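N-acetyl-L-2,4-diaminobutyric acid deacetylase (PDB 6TWL) probably catalyses the zinc-dependent removal of the acetyl group from N-acetyl-L-2,4-diaminobutyric acid during the breakdown of ectoine. Local coordinates at residues V17-L22 with P39-K44; P49-T54 with A235-G240; K175-P180 with R229-H234. All blocks are in the same frame, centred on the assembly; numbering follows the deposited sequence.

How the contacts relate
Contact 1 pairs two neighbouring strands near one end of the large mixed sheet. Contact 2 joins the loop after helix 218-234 to strand 50-54, and contact 3 joins the end of that helix to helix 167-177. Contact 3 is the most buried, while contacts 1 and 2 are only partly buried. Contact 1 rests on a ladder of backbone hydrogen bonds, with one side-chain bond beside it. Contact 2 has apolar packing and no hydrogen bond, and contact 3 adds one weak amide bond to its packing. Contacts 2 and 3 touch, since Ile-237 N probably bonds to Leu-232 O. Contact 1 reaches contact 2 through the shared sheet, without direct touch.

Contact 1 (V17-L22 with P39-K44); sequences VFHGFL and PLTVIK
His-19 and Thr-41 lie side by side and point the same way from two antiparallel strands. They form a non-hydrogen-bonded pair, and their side chains supply a polar link instead. ND1 of His-19 and OG1 of Thr-41 share a short hydrogen bond of 2.5 Å, and either could be the donor. The hydroxyl sits at the edge of the imidazole, in its plane. CG of His-19 is anti to its carbonyl carbon (chi1 -54°), which sets the ring beside Thr-41, and chi2 (-64°) turns ND1 to the hydroxyl. Val-17 and Ile-43 run side by side on this face, their CG1 atoms 4.1 Å apart. Near the other end the Phe-21 ring crosses Pro-39 obliquely, its CD2 3.7 Å from Pro-39 CA. The two strands make a beta hairpin in the mixed sheet, with strand 7-8 beside 16-24 and strand 82-87 beside 36-45. The N-to-C directions of these short segments differ by 138°, well short of antiparallel. Phe-18 and Val-42 share the other face, and each backbone N bonds to the partner O at 2.9 Å. Gly-20 and Leu-40 form the second hydrogen-bonded pair. Gly-20 has no side chain, and CD2 of Leu-40 leans over the backbone there, 3.4 Å from Phe-21 N. CD1 of Leu-40 meets CD2 of Leu-22 at 3.9 Å, the side chains about at right angles. Tyr-128 and Phe-129 of helix 121-133 pack on Leu-22.

Contact 2 (P49-T54 with A235-G240); sequences PTALLT and AGILKG
Ile-237 and Pro-49 slide past each other in opposite directions, and they carry most of this contact. CG1 of Ile-237 lies 3.8 Å from CG of Pro-49. CG1 is anti to the carbonyl carbon (chi1 -61°), and the extended second torsion carries CD1 on to the start of strand 50-54. There CD1 lies 3.5 Å from Pro-49 O and 3.7 Å from CB of Ala-51, which points toward it. The proline ring also reaches back to the helix end, with CG 3.3 Å from Ala-235 O. Gly-236 ends helix 218-234 in a Schellman motif with positive phi, and the chain then presents Ile-237 to the strand. Val-80 and Leu-84 also touch Ile-237, and Leu-232 and Leu-139 touch Ala-51. The isoleucine thus ties the loop after helix 218-234 to the sheet. An alanine at Ile-237 would probably open a gap beside Pro-49 and Ala-51 and leave the loop more loosely held to the strand. No hydrogen bond crosses between the two segments. Their hold therefore rests on close packing, of apolar groups on each other and on backbone carbonyls, while Gly-236 O hydrogen-bonds to OG1 of Thr-81.

Contact 3 (K175-P180 with R229-H234); sequences KAFNAP and RNVLIH
Phe-177 and Val-231 bring the two backbones closest, with their CA atoms 5.3 Å apart. Helix 167-177 ends here. Asn-178 leaves helical geometry with a positive phi of 60°, and the chain turns toward strand 181-184. Segment 229-234 is the last part of helix 218-234. Ala-176 points toward that helix and lies against residues one turn apart, Asn-230 and His-234. Its CB is 3.6 Å from CB of His-234. Its carbonyl O is 3.0 Å from CB of Asn-230, a tight approach. ND2 of Asn-230 gives the same oxygen a weak hydrogen bond of 3.0 Å, bent to 126° at the hydrogen. The stronger partner of this ND2 is Gln-243 O. Two partners grip OD1 of Asn-178, the backbone N of Asp-245 and NZ of Lys-226, which probably steadies the chain just past the helix end. Val-231 meets Phe-177 at a slant. Its CG2 is anti to the carbonyl carbon and touches CB of Phe-177 at 3.8 Å. The same methyl lies at the edge of the phenyl ring, near its plane. Val-231 also rests on Leu-139 and Val-141 of strand 139-142. The side chain of Phe-177 is about 10 Å from that of Glu-209, a zinc ligand whose metal is absent from this apo model. Helices lying beside each other over a mixed sheet fit the alpha/beta catalytic domain of the aspartoacylase family.

Contact 1 (V17-L22 with P39-K44)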
# COMPACT_ATOMS: atom_id res chain seq x y z
N VAL A 17 6.66 8.63 -23.21
CA VAL A 17 5.56 8.01 -22.47
C VAL A 17 5.25 6.68 -23.13
O VAL A 17 5.00 6.62 -24.34
CB VAL A 17 4.32 8.92 -22.44
CG1 VAL A 17 3.20 8.28 -21.63
CG2 VAL A 17 4.68 10.29 -21.88
N PHE A 18 5.27 5.60 -22.34
CA PHE A 18 5.11 4.25 -22.87
C PHE A 18 4.10 3.49 -22.02
O PHE A 18 4.28 3.37 -20.81
CB PHE A 18 6.45 3.51 -22.88
CG PHE A 18 7.47 4.11 -23.80
CD1 PHE A 18 7.42 3.85 -25.17
CD2 PHE A 18 8.48 4.92 -23.32
CE1 PHE A 18 8.35 4.40 -26.02
CE2 PHE A 18 9.42 5.47 -24.17
CZ PHE A 18 9.36 5.21 -25.52
N HIS A 19 3.06 2.97 -22.67
CA HIS A 19 2.08 2.10 -22.04
C HIS A 19 2.21 0.71 -22.64
O HIS A 19 2.12 0.55 -23.86
CB HIS A 19 0.66 2.64 -22.23
CG HIS A 19 0.48 4.05 -21.78
ND1 HIS A 19 0.64 4.44 -20.47
CD2 HIS A 19 0.15 5.17 -22.47
CE1 HIS A 19 0.41 5.74 -20.37
NE2 HIS A 19 0.12 6.21 -21.57
N GLY A 20 2.42 -0.28 -21.79
CA GLY A 20 2.60 -1.65 -22.26
C GLY A 20 2.35 -2.67 -21.17
O GLY A 20 1.52 -2.47 -20.29
N PHE A 21 3.07 -3.78 -21.25
CA PHE A 21 2.88 -4.89 -20.34
C PHE A 21 4.21 -5.56 -20.03
O PHE A 21 5.19 -5.42 -20.76
CB PHE A 21 1.94 -5.96 -20.90
CG PHE A 21 0.62 -5.43 -21.38
CD1 PHE A 21 0.49 -4.93 -22.66
CD2 PHE A 21 -0.49 -5.47 -20.56
CE1 PHE A 21 -0.72 -4.45 -23.11
CE2 PHE A 21 -1.71 -4.99 -21.01
CZ PHE A 21 -1.82 -4.48 -22.28
N LEU A 22 4.23 -6.28 -18.91
CA LEU A 22 5.23 -7.31 -18.66
C LEU A 22 4.61 -8.65 -19.03
O LEU A 22 3.52 -8.99 -18.56
CB LEU A 22 5.67 -7.32 -17.19
CG LEU A 22 6.22 -6.03 -16.59
CD1 LEU A 22 6.24 -6.12 -15.07
CD2 LEU A 22 7.62 -5.74 -17.12
N PRO A 39 -0.06 -4.96 -16.80
CA PRO A 39 -0.00 -3.61 -17.37
C PRO A 39 0.99 -2.74 -16.62
O PRO A 39 1.13 -2.82 -15.40
CB PRO A 39 -1.43 -3.09 -17.21
CG PRO A 39 -2.28 -4.32 -17.01
CD PRO A 39 -1.39 -5.28 -16.28
N LEU A 40 1.69 -1.89 -17.37
CA LEU A 40 2.62 -0.96 -16.76
C LEU A 40 2.83 0.22 -17.70
O LEU A 40 2.71 0.09 -18.92
CB LEU A 40 3.96 -1.63 -16.43
CG LEU A 40 5.09 -1.58 -17.46
CD1 LEU A 40 6.40 -2.03 -16.84
CD2 LEU A 40 4.76 -2.42 -18.66
N THR A 41 3.11 1.37 -17.11
CA THR A 41 3.47 2.57 -17.83
C THR A 41 4.86 3.01 -17.37
O THR A 41 5.16 2.99 -16.18
CB THR A 41 2.45 3.70 -17.60
OG1 THR A 41 1.22 3.37 -18.25
CG2 THR A 41 2.97 5.02 -18.13
N VAL A 42 5.71 3.38 -18.33
CA VAL A 42 7.01 3.95 -18.04
C VAL A 42 7.08 5.33 -18.67
O VAL A 42 6.80 5.49 -19.86
CB VAL A 42 8.16 3.06 -18.55
CG1 VAL A 42 9.50 3.74 -18.32
CG2 VAL A 42 8.13 1.70 -17.86
N ILE A 43 7.43 6.32 -17.85
CA ILE A 43 7.62 7.69 -18.31
C ILE A 43 9.03 8.09 -17.89
O ILE A 43 9.32 8.21 -16.69
CB ILE A 43 6.58 8.65 -17.72
CG1 ILE A 43 5.17 8.16 -18.07
CG2 ILE A 43 6.80 10.07 -18.21
CD1 ILE A 43 4.09 8.96 -17.44
N LYS A 44 9.91 8.29 -18.87
CA LYS A 44 11.28 8.69 -18.61
C LYS A 44 11.61 9.92 -19.44
O LYS A 44 11.15 10.06 -20.57
CB LYS A 44 12.27 7.56 -18.91
CG LYS A 44 13.73 7.97 -18.73
CD LYS A 44 14.70 6.95 -19.29
CE LYS A 44 16.09 7.15 -18.71
NZ LYS A 44 16.25 6.49 -17.37

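Contact 2 (P49-T54 with A235-G240)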
# COMPACT_ATOMS: atom_id res chain seq x y z
N PRO A 49 16.32 10.31 -10.68
CA PRO A 49 16.05 9.02 -10.03
C PRO A 49 14.84 8.33 -10.62
O PRO A 49 14.12 8.86 -11.46
CB PRO A 49 15.83 9.39 -8.56
CG PRO A 49 15.51 10.84 -8.55
CD PRO A 49 16.12 11.46 -9.77
N THR A 50 14.61 7.11 -10.14
CA THR A 50 13.55 6.24 -10.64
C THR A 50 12.60 5.89 -9.50
O THR A 50 13.04 5.46 -8.43
CB THR A 50 14.13 4.97 -11.26
OG1 THR A 50 14.65 5.27 -12.56
CG2 THR A 50 13.06 3.89 -11.38
N ALA A 51 11.30 6.06 -9.74
CA ALA A 51 10.28 5.68 -8.78
C ALA A 51 9.56 4.43 -9.28
O ALA A 51 9.13 4.38 -10.44
CB ALA A 51 9.28 6.82 -8.55
N LEU A 52 9.44 3.43 -8.41
CA LEU A 52 8.70 2.21 -8.69
C LEU A 52 7.39 2.27 -7.91
O LEU A 52 7.39 2.16 -6.67
CB LEU A 52 9.53 0.99 -8.31
CG LEU A 52 8.94 -0.41 -8.51
CD1 LEU A 52 8.40 -0.59 -9.91
CD2 LEU A 52 10.00 -1.45 -8.22
N LEU A 53 6.27 2.44 -8.61
CA LEU A 53 4.97 2.68 -8.00
C LEU A 53 4.05 1.51 -8.32
O LEU A 53 3.74 1.26 -9.49
CB LEU A 53 4.38 4.00 -8.49
CG LEU A 53 5.40 5.12 -8.73
CD1 LEU A 53 4.84 6.21 -9.63
CD2 LEU A 53 5.86 5.70 -7.41
N THR A 54 3.61 0.79 -7.29
CA THR A 54 2.73 -0.37 -7.46
C THR A 54 1.43 -0.12 -6.70
O THR A 54 1.44 0.40 -5.58
CB THR A 54 3.41 -1.68 -6.98
OG1 THR A 54 3.86 -1.54 -5.63
CG2 THR A 54 4.62 -1.98 -7.85
N ALA A 235 11.19 13.78 -4.37
CA ALA A 235 12.22 12.92 -4.97
C ALA A 235 12.92 13.57 -6.15
O ALA A 235 13.88 12.99 -6.67
CB ALA A 235 11.60 11.59 -5.41
N GLY A 236 12.49 14.75 -6.58
CA GLY A 236 13.12 15.40 -7.71
C GLY A 236 12.81 14.79 -9.05
O GLY A 236 13.54 15.02 -10.02
N ILE A 237 11.74 14.00 -9.14
CA ILE A 237 11.32 13.39 -10.40
C ILE A 237 10.27 14.24 -11.11
O ILE A 237 10.30 14.37 -12.33
CB ILE A 237 10.80 11.96 -10.14
CG1 ILE A 237 11.90 11.09 -9.54
CG2 ILE A 237 10.28 11.34 -11.42
CD1 ILE A 237 11.47 9.67 -9.28
N LEU A 238 9.36 14.84 -10.36
CA LEU A 238 8.30 15.66 -10.91
C LEU A 238 8.55 17.13 -10.59
O LEU A 238 9.15 17.47 -9.57
CB LEU A 238 6.93 15.24 -10.36
CG LEU A 238 6.15 14.21 -11.18
CD1 LEU A 238 4.67 14.27 -10.84
CD2 LEU A 238 6.36 14.43 -12.67
N LYS A 239 8.08 18.00 -11.48
CA LYS A 239 8.20 19.43 -11.29
C LYS A 239 6.97 19.97 -10.57
O LYS A 239 5.85 19.50 -10.81
CB LYS A 239 8.38 20.15 -12.63
CG LYS A 239 7.15 20.09 -13.54
CD LYS A 239 7.37 20.79 -14.88
CE LYS A 239 6.70 19.98 -15.96
NZ LYS A 239 6.37 20.61 -17.27
N GLY A 240 7.18 20.92 -9.68
CA GLY A 240 6.07 21.65 -9.11
C GLY A 240 6.29 21.99 -7.65
O GLY A 240 7.36 21.76 -7.09

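Contact 3 (K175-P180 with R229-H234)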
# COMPACT_ATOMS: atom_id res chain seq x y z
N LYS A 175 6.88 11.96 5.15
CA LYS A 175 6.49 13.31 5.53
C LYS A 175 6.20 14.16 4.30
O LYS A 175 5.35 15.05 4.34
CB LYS A 175 7.55 13.96 6.42
CG LYS A 175 7.49 13.49 7.89
CD LYS A 175 6.07 13.06 8.34
CE LYS A 175 4.93 14.10 8.20
NZ LYS A 175 3.68 13.52 8.73
N ALA A 176 6.89 13.88 3.18
CA ALA A 176 6.51 14.51 1.92
C ALA A 176 5.10 14.10 1.51
O ALA A 176 4.30 14.95 1.11
CB ALA A 176 7.52 14.16 0.84
N PHE A 177 4.77 12.81 1.63
CA PHE A 177 3.42 12.34 1.29
C PHE A 177 2.37 13.18 1.99
O PHE A 177 1.42 13.67 1.36
CB PHE A 177 3.26 10.86 1.64
CG PHE A 177 2.09 10.19 0.95
CD1 PHE A 177 0.81 10.30 1.47
CD2 PHE A 177 2.28 9.45 -0.21
CE1 PHE A 177 -0.27 9.68 0.84
CE2 PHE A 177 1.21 8.84 -0.84
CZ PHE A 177 -0.06 8.95 -0.32
N ASN A 178 2.52 13.37 3.30
CA ASN A 178 1.72 14.31 4.08
C ASN A 178 0.23 13.96 4.00
O ASN A 178 -0.63 14.81 3.74
CB ASN A 178 1.99 15.75 3.62
CG ASN A 178 1.24 16.78 4.45
OD1 ASN A 178 0.45 17.57 3.91
ND2 ASN A 178 1.47 16.78 5.76
N ALA A 179 -0.07 12.69 4.21
CA ALA A 179 -1.44 12.26 4.43
C ALA A 179 -1.91 12.83 5.77
O ALA A 179 -1.09 13.27 6.58
CB ALA A 179 -1.54 10.74 4.39
N PRO A 180 -3.22 12.85 6.03
CA PRO A 180 -3.69 13.35 7.33
C PRO A 180 -3.09 12.63 8.52
O PRO A 180 -3.05 13.20 9.62
CB PRO A 180 -5.21 13.15 7.26
CG PRO A 180 -5.52 13.21 5.81
CD PRO A 180 -4.35 12.55 5.12
N ARG A 229 2.08 13.08 -5.82
CA ARG A 229 2.82 14.20 -6.41
C ARG A 229 3.87 14.74 -5.45
O ARG A 229 5.02 14.99 -5.85
CB ARG A 229 1.85 15.31 -6.82
CG ARG A 229 2.41 16.17 -7.95
CD ARG A 229 1.56 17.40 -8.21
NE ARG A 229 1.29 18.13 -6.97
CZ ARG A 229 1.65 19.39 -6.75
NH1 ARG A 229 2.30 20.08 -7.68
NH2 ARG A 229 1.35 19.96 -5.59
N ASN A 230 3.49 14.96 -4.19
CA ASN A 230 4.43 15.41 -3.18
C ASN A 230 5.68 14.53 -3.16
O ASN A 230 6.81 15.04 -3.22
CB ASN A 230 3.77 15.39 -1.80
CG ASN A 230 2.93 16.63 -1.53
OD1 ASN A 230 2.89 17.56 -2.33
ND2 ASN A 230 2.28 16.66 -0.37
N VAL A 231 5.49 13.22 -3.08
CA VAL A 231 6.61 12.30 -2.95
C VAL A 231 7.48 12.33 -4.21
O VAL A 231 8.71 12.25 -4.13
CB VAL A 231 6.09 10.88 -2.63
CG1 VAL A 231 7.05 9.82 -3.09
CG2 VAL A 231 5.82 10.75 -1.14
N LEU A 232 6.85 12.49 -5.38
CA LEU A 232 7.63 12.55 -6.62
C LEU A 232 8.34 13.88 -6.78
O LEU A 232 9.45 13.93 -7.31
CB LEU A 232 6.72 12.26 -7.81
CG LEU A 232 6.17 10.84 -7.81
CD1 LEU A 232 5.18 10.60 -8.94
CD2 LEU A 232 7.31 9.83 -7.85
N ILE A 233 7.73 14.98 -6.33
CA ILE A 233 8.41 16.27 -6.34
C ILE A 233 9.57 16.26 -5.36
O ILE A 233 10.70 16.63 -5.70
CB ILE A 233 7.43 17.41 -6.02
CG1 ILE A 233 6.53 17.70 -7.22
CG2 ILE A 233 8.18 18.67 -5.60
CD1 ILE A 233 5.32 18.54 -6.86
N HIS A 234 9.31 15.83 -4.12
CA HIS A 234 10.36 15.70 -3.12
C HIS A 234 11.51 14.84 -3.64
O HIS A 234 12.68 15.14 -3.39
CB HIS A 234 9.78 15.11 -1.84
CG HIS A 234 10.78 14.93 -0.74
ND1 HIS A 234 11.40 13.73 -0.48
CD2 HIS A 234 11.27 15.81 0.18
CE1 HIS A 234 12.23 13.87 0.54
NE2 HIS A 234 12.16 15.12 0.96